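Local coordinates for molybdopterin synthase sulfur carrier subunit (Homo sapiens, PDB 5MPO), which carries sulfur as a C-terminal thiocarboxylate and donates it, within the molybdopterin synthase complex, for converting precursor Z into molybdopterin, at residues Gln72-Arg78 and Asp95-Pro101; Ile36-Glu42 and Arg62-Leu66. All coordinates share one frame; numbering follows the deposited sequence.

Contact 1. Residues Gln72-Arg78 and Asp95-Pro101; sequences QIIFAVR and DEIAVIP
Ile74 with Ile100 and Ala76 with Ala98 form the hydrogen-bonded pairs of two antiparallel strands, each pair closed by two backbone bonds; that from Ala98 N to Ala76 O is 2.8 Å long. Arg78 N to Glu96 O extends the series beyond the last bridge. Apolar contacts divide between the faces. Phe75, Val77, Ile97 and Val99 share the one turned to helix 52-62, where Trp56 and Ile59 also meet the Phe75 ring. Ile97 CG2, anti to its own backbone N, makes a CH-pi contact over one side of that ring, 4.0 Å from its centroid, while Ala98 O lies in plane at the rim, 3.3 Å from Phe75 CD1. On the other face Ile74 and Ile100 run side by side, Ile74 CG2 lying 3.4 Å from Ile100 CB, and an aromatic side chain of another protein's chain packs on Ile100. Charge enters at the end: Arg78, bent at chi3 (-66°), brings NH1 to 2.6 Å from Asp95 OD2 in a salt bridge, meeting the carboxylate from above its plane, the two planes 65° apart. Such pairing of 74-77 with 96-100, beside strand 24-29, belongs to the beta-grasp, ubiquitin-like fold of the MoaD family.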
loop_
_atom_site.group_PDB
_atom_site.type_symbol
_atom_site.label_atom_id
_atom_site.label_comp_id
_atom_site.label_asym_id
_atom_site.label_seq_id
_atom_site.Cartn_x
_atom_site.Cartn_y
_atom_site.Cartn_z
ATOM N N GLN B 72 -21.006 -17.851 18.836
ATOM C CA GLN B 72 -20.244 -17.026 17.925
ATOM C C GLN B 72 -20.993 -15.819 17.387
ATOM O O GLN B 72 -20.861 -15.468 16.234
ATOM C CB GLN B 72 -19.783 -17.889 16.774
ATOM C CG GLN B 72 -20.845 -18.145 15.739
ATOM C CD GLN B 72 -20.449 -19.248 14.805
ATOM O OE1 GLN B 72 -19.759 -20.156 15.202
ATOM N NE2 GLN B 72 -20.874 -19.168 13.556
ATOM N N ILE B 73 -21.773 -15.176 18.234
ATOM C CA ILE B 73 -22.566 -14.052 17.824
ATOM C C ILE B 73 -22.416 -12.869 18.724
ATOM O O ILE B 73 -22.344 -13.020 19.914
ATOM C CB ILE B 73 -24.042 -14.466 17.942
ATOM C CG1 ILE B 73 -24.361 -15.574 16.965
ATOM C CG2 ILE B 73 -25.017 -13.331 17.712
ATOM C CD1 ILE B 73 -24.508 -15.119 15.546
ATOM N N ILE B 74 -22.405 -11.676 18.157
ATOM C CA ILE B 74 -22.459 -10.468 19.038
ATOM C C ILE B 74 -23.731 -9.688 18.662
ATOM O O ILE B 74 -24.346 -9.905 17.579
ATOM C CB ILE B 74 -21.124 -9.664 18.968
ATOM C CG1 ILE B 74 -21.013 -8.619 20.072
ATOM C CG2 ILE B 74 -20.902 -9.011 17.601
ATOM C CD1 ILE B 74 -19.694 -7.852 20.066
ATOM N N PHE B 75 -24.133 -8.809 19.555
ATOM C CA PHE B 75 -25.122 -7.815 19.217
ATOM C C PHE B 75 -24.513 -6.467 18.831
ATOM O O PHE B 75 -23.486 -6.029 19.409
ATOM C CB PHE B 75 -26.026 -7.525 20.421
ATOM C CG PHE B 75 -27.125 -8.517 20.644
ATOM C CD1 PHE B 75 -27.850 -9.055 19.584
ATOM C CD2 PHE B 75 -27.497 -8.852 21.952
ATOM C CE1 PHE B 75 -28.881 -9.960 19.821
ATOM C CE2 PHE B 75 -28.529 -9.753 22.198
ATOM C CZ PHE B 75 -29.213 -10.306 21.131
ATOM N N ALA B 76 -25.213 -5.781 17.917
ATOM C CA ALA B 76 -25.175 -4.321 17.862
ATOM C C ALA B 76 -26.555 -3.767 18.291
ATOM O O ALA B 76 -27.580 -4.144 17.717
ATOM C CB ALA B 76 -24.815 -3.834 16.453
ATOM N N VAL B 77 -26.552 -2.869 19.276
ATOM C CA VAL B 77 -27.740 -2.193 19.774
ATOM C C VAL B 77 -27.531 -0.741 19.467
ATOM O O VAL B 77 -26.574 -0.132 19.948
ATOM C CB VAL B 77 -27.890 -2.346 21.323
ATOM C CG1 VAL B 77 -29.044 -1.477 21.876
ATOM C CG2 VAL B 77 -28.053 -3.810 21.685
ATOM N N ARG B 78 -28.433 -0.169 18.693
ATOM C CA ARG B 78 -28.287 1.202 18.214
ATOM C C ARG B 78 -26.902 1.356 17.585
ATOM O O ARG B 78 -26.212 2.315 17.849
ATOM C CB ARG B 78 -28.514 2.226 19.349
ATOM C CG ARG B 78 -29.966 2.366 19.859
ATOM C CD ARG B 78 -30.107 3.445 20.914
ATOM N NE ARG B 78 -29.388 3.110 22.155
ATOM C CZ ARG B 78 -29.879 2.411 23.190
ATOM N NH1 ARG B 78 -31.124 1.914 23.202
ATOM N NH2 ARG B 78 -29.103 2.185 24.238
ATOM N N ASP B 95 -35.524 0.969 18.287
ATOM C CA ASP B 95 -34.105 0.705 18.281
ATOM C C ASP B 95 -33.840 -0.570 17.493
ATOM O O ASP B 95 -34.683 -1.452 17.389
ATOM C CB ASP B 95 -33.555 0.532 19.679
ATOM C CG ASP B 95 -33.391 1.836 20.418
ATOM O OD1 ASP B 95 -33.476 2.930 19.819
ATOM O OD2 ASP B 95 -33.185 1.750 21.636
ATOM N N GLU B 96 -32.648 -0.650 16.937
ATOM C CA GLU B 96 -32.242 -1.758 16.123
ATOM C C GLU B 96 -31.367 -2.681 16.932
ATOM O O GLU B 96 -30.475 -2.240 17.619
ATOM C CB GLU B 96 -31.506 -1.277 14.926
ATOM C CG GLU B 96 -32.425 -0.676 13.901
ATOM C CD GLU B 96 -31.676 -0.180 12.693
ATOM O OE1 GLU B 96 -30.432 -0.332 12.596
ATOM O OE2 GLU B 96 -32.338 0.406 11.841
ATOM N N ILE B 97 -31.657 -3.972 16.871
ATOM C CA ILE B 97 -30.829 -4.981 17.535
ATOM C C ILE B 97 -30.341 -5.852 16.390
ATOM O O ILE B 97 -31.153 -6.555 15.745
ATOM C CB ILE B 97 -31.634 -5.877 18.517
ATOM C CG1 ILE B 97 -32.553 -5.059 19.465
ATOM C CG2 ILE B 97 -30.707 -6.783 19.301
ATOM C CD1 ILE B 97 -31.881 -4.051 20.353
ATOM N N ALA B 98 -29.055 -5.799 16.081
ATOM C CA ALA B 98 -28.546 -6.628 14.971
ATOM C C ALA B 98 -27.837 -7.857 15.516
ATOM O O ALA B 98 -27.155 -7.806 16.567
ATOM C CB ALA B 98 -27.650 -5.827 14.060
ATOM N N VAL B 99 -28.103 -8.981 14.870
ATOM C CA VAL B 99 -27.486 -10.253 15.252
ATOM C C VAL B 99 -26.298 -10.420 14.298
ATOM O O VAL B 99 -26.501 -10.568 13.076
ATOM C CB VAL B 99 -28.452 -11.474 15.124
ATOM C CG1 VAL B 99 -27.726 -12.780 15.493
ATOM C CG2 VAL B 99 -29.672 -11.267 16.018
ATOM N N ILE B 100 -25.099 -10.365 14.887
ATOM C CA ILE B 100 -23.824 -10.214 14.172
ATOM C C ILE B 100 -23.010 -11.551 14.242
ATOM O O ILE B 100 -22.370 -11.836 15.243
ATOM C CB ILE B 100 -22.998 -9.099 14.867
ATOM C CG1 ILE B 100 -23.773 -7.774 15.028
ATOM C CG2 ILE B 100 -21.650 -8.895 14.188
ATOM C CD1 ILE B 100 -23.979 -7.000 13.762
ATOM N N PRO B 101 -23.110 -12.397 13.236
ATOM C CA PRO B 101 -22.195 -13.540 13.165
ATOM C C PRO B 101 -20.742 -13.070 12.932
ATOM O O PRO B 101 -20.545 -11.893 12.616
ATOM C CB PRO B 101 -22.691 -14.326 11.945
ATOM C CG PRO B 101 -23.884 -13.604 11.419
ATOM C CD PRO B 101 -23.964 -12.273 12.040
#

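Contact 2. Residues Ile36-Glu42 and Arg62-Leu66; sequences ITGVRSE and RHPGL
The imidazole of His63 meets Thr37 over one face and the carboxylate of Glu42 at its edge. Thr37 CB stands 3.8 Å from the ring centroid, 18° off the normal, a CH-pi contact displaced toward the rim on the ND1 side. At the edge, NE2 of His63 gives a hydrogen bond of 2.9 Å to Glu42 OE2, received on the syn lone pair, and a weak one of 3.2 Å to Glu42 OE1. Carboxylate and ring are nearly coplanar, 14° apart, so the bond to OE2 lies close to the plane of the ring and fixes its rotation, with OE1 a weak second acceptor; the negative charge would probably favour a protonated ring. With an alanine at His63, Glu42 is likely to lose this donor, and a gap would open beside Thr37 and the Tyr29 ring.

Thr37 OG1 sits between its backbone N and carbonyl carbon (chi1 79°), where it accepts from Val39 N at 2.8 Å in an ST turn, leaving CG2 to rest 3.7 Å from Leu66 CD2. Ile36 CG2 presses against the backbone at Gly65, 3.4 Å from Gly65 C; a CB on that glycine would collide with it.

Tyr29 of strand 24-29 lies behind the His63-Glu42 pair, its hydroxyl hydrogen-bonded to Glu42 OE2 and its ring edge-to-face with that of His63. Leu66 continues inward to Trp56 and Ile59. The contact thus joins the end of helix 32-37 and the start of strand 41-45 to the turn that follows helix 52-62.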
loop_
_atom_site.group_PDB
_atom_site.type_symbol
_atom_site.label_atom_id
_atom_site.label_comp_id
_atom_site.label_asym_id
_atom_site.label_seq_id
_atom_site.Cartn_x
_atom_site.Cartn_y
_atom_site.Cartn_z
ATOM N N ILE B 36 -30.581 -19.316 8.825
ATOM C CA ILE B 36 -31.237 -20.041 9.935
ATOM C C ILE B 36 -32.635 -19.524 10.277
ATOM O O ILE B 36 -33.590 -20.194 9.991
ATOM C CB ILE B 36 -30.393 -19.983 11.230
ATOM C CG1 ILE B 36 -29.038 -20.654 11.018
ATOM C CG2 ILE B 36 -31.119 -20.644 12.410
ATOM C CD1 ILE B 36 -28.105 -20.541 12.222
ATOM N N THR B 37 -32.765 -18.328 10.857
ATOM C CA THR B 37 -34.096 -17.739 11.111
ATOM C C THR B 37 -34.953 -17.800 9.859
ATOM O O THR B 37 -36.170 -17.894 9.945
ATOM C CB THR B 37 -34.115 -16.221 11.593
ATOM O OG1 THR B 37 -33.927 -15.282 10.494
ATOM C CG2 THR B 37 -33.126 -15.963 12.709
ATOM N N GLY B 38 -34.324 -17.667 8.698
ATOM C CA GLY B 38 -35.086 -17.515 7.477
ATOM C C GLY B 38 -35.673 -16.145 7.270
ATOM O O GLY B 38 -36.528 -15.991 6.410
ATOM N N VAL B 39 -35.204 -15.115 7.984
ATOM C CA VAL B 39 -35.660 -13.738 7.648
ATOM C C VAL B 39 -34.673 -12.589 7.976
ATOM O O VAL B 39 -33.977 -12.646 8.980
ATOM C CB VAL B 39 -37.108 -13.499 8.211
ATOM C CG1 VAL B 39 -37.127 -13.479 9.751
ATOM C CG2 VAL B 39 -37.734 -12.277 7.532
ATOM N N ARG B 40 -34.610 -11.591 7.081
ATOM C CA ARG B 40 -33.659 -10.444 7.173
ATOM C C ARG B 40 -33.908 -9.600 8.422
ATOM O O ARG B 40 -32.962 -9.182 9.079
ATOM C CB ARG B 40 -33.732 -9.525 5.932
ATOM N N SER B 41 -35.185 -9.368 8.741
ATOM C CA SER B 41 -35.602 -8.719 9.992
ATOM C C SER B 41 -37.019 -9.027 10.485
ATOM O O SER B 41 -37.892 -9.436 9.719
ATOM C CB SER B 41 -35.587 -7.248 9.772
ATOM O OG SER B 41 -36.610 -6.969 8.872
ATOM N N GLU B 42 -37.240 -8.770 11.769
ATOM C CA GLU B 42 -38.584 -8.724 12.351
ATOM C C GLU B 42 -38.681 -7.755 13.536
ATOM O O GLU B 42 -37.672 -7.312 14.075
ATOM C CB GLU B 42 -38.981 -10.136 12.808
ATOM C CG GLU B 42 -38.337 -10.580 14.117
ATOM C CD GLU B 42 -38.121 -12.067 14.179
ATOM O OE1 GLU B 42 -38.682 -12.784 13.341
ATOM O OE2 GLU B 42 -37.370 -12.524 15.063
ATOM N N ARG B 62 -37.224 -17.790 19.829
ATOM C CA ARG B 62 -38.096 -17.467 18.715
ATOM C C ARG B 62 -37.672 -18.117 17.421
ATOM O O ARG B 62 -38.473 -18.202 16.500
ATOM C CB ARG B 62 -38.171 -15.944 18.562
ATOM C CG ARG B 62 -39.419 -15.419 17.840
ATOM C CD ARG B 62 -39.688 -13.937 18.114
ATOM N NE ARG B 62 -39.657 -13.629 19.562
ATOM C CZ ARG B 62 -40.468 -12.773 20.192
ATOM N NH1 ARG B 62 -41.395 -12.056 19.538
ATOM N NH2 ARG B 62 -40.332 -12.611 21.502
ATOM N N HIS B 63 -36.403 -18.517 17.329
ATOM C CA HIS B 63 -35.884 -19.260 16.168
ATOM C C HIS B 63 -34.862 -20.192 16.787
ATOM O O HIS B 63 -33.703 -19.772 17.018
ATOM C CB HIS B 63 -35.202 -18.347 15.145
ATOM C CG HIS B 63 -36.047 -17.213 14.689
ATOM N ND1 HIS B 63 -36.873 -17.296 13.588
ATOM C CD2 HIS B 63 -36.203 -15.963 15.190
ATOM C CE1 HIS B 63 -37.523 -16.155 13.442
ATOM N NE2 HIS B 63 -37.133 -15.332 14.406
ATOM N N PRO B 64 -35.294 -21.423 17.149
ATOM C CA PRO B 64 -34.366 -22.270 17.935
ATOM C C PRO B 64 -33.093 -22.722 17.178
ATOM O O PRO B 64 -32.085 -22.969 17.841
ATOM C CB PRO B 64 -35.254 -23.447 18.406
ATOM C CG PRO B 64 -36.654 -22.940 18.297
ATOM C CD PRO B 64 -36.651 -22.014 17.108
ATOM N N GLY B 65 -33.123 -22.762 15.835
ATOM C CA GLY B 65 -31.913 -22.960 15.018
ATOM C C GLY B 65 -30.714 -22.095 15.464
ATOM O O GLY B 65 -29.569 -22.568 15.538
ATOM N N LEU B 66 -30.977 -20.833 15.802
ATOM C CA LEU B 66 -29.936 -19.950 16.355
ATOM C C LEU B 66 -29.187 -20.483 17.580
ATOM O O LEU B 66 -28.151 -19.914 17.945
ATOM C CB LEU B 66 -30.509 -18.577 16.735
ATOM C CG LEU B 66 -31.164 -17.743 15.632
ATOM C CD1 LEU B 66 -31.527 -16.396 16.223
ATOM C CD2 LEU B 66 -30.289 -17.586 14.387
#

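Contact 1 and contact 2 illustrate how a small beta-grasp domain is tied together at its sheet and at its periphery. Their centres lie 13 Å apart, with nearest atoms about 5 Å apart and no direct touch; strand 24-29 and helix 52-62 mediate between them. Tyr29 packs on Val99 of contact 1 and on Thr37, His63 and Leu66 of contact 2, while Trp56 and Ile59 meet both Phe75 and Leu66. Contact 1 is near the chain centre (5 Å) and is reached by another protein chain; contact 2 is a surface contact that no other chain of the assembly touches. Pro101 closes contact 1 just ahead of the tail whose terminal glycine takes on sulfur as a thiocarboxylate, a modification absent here.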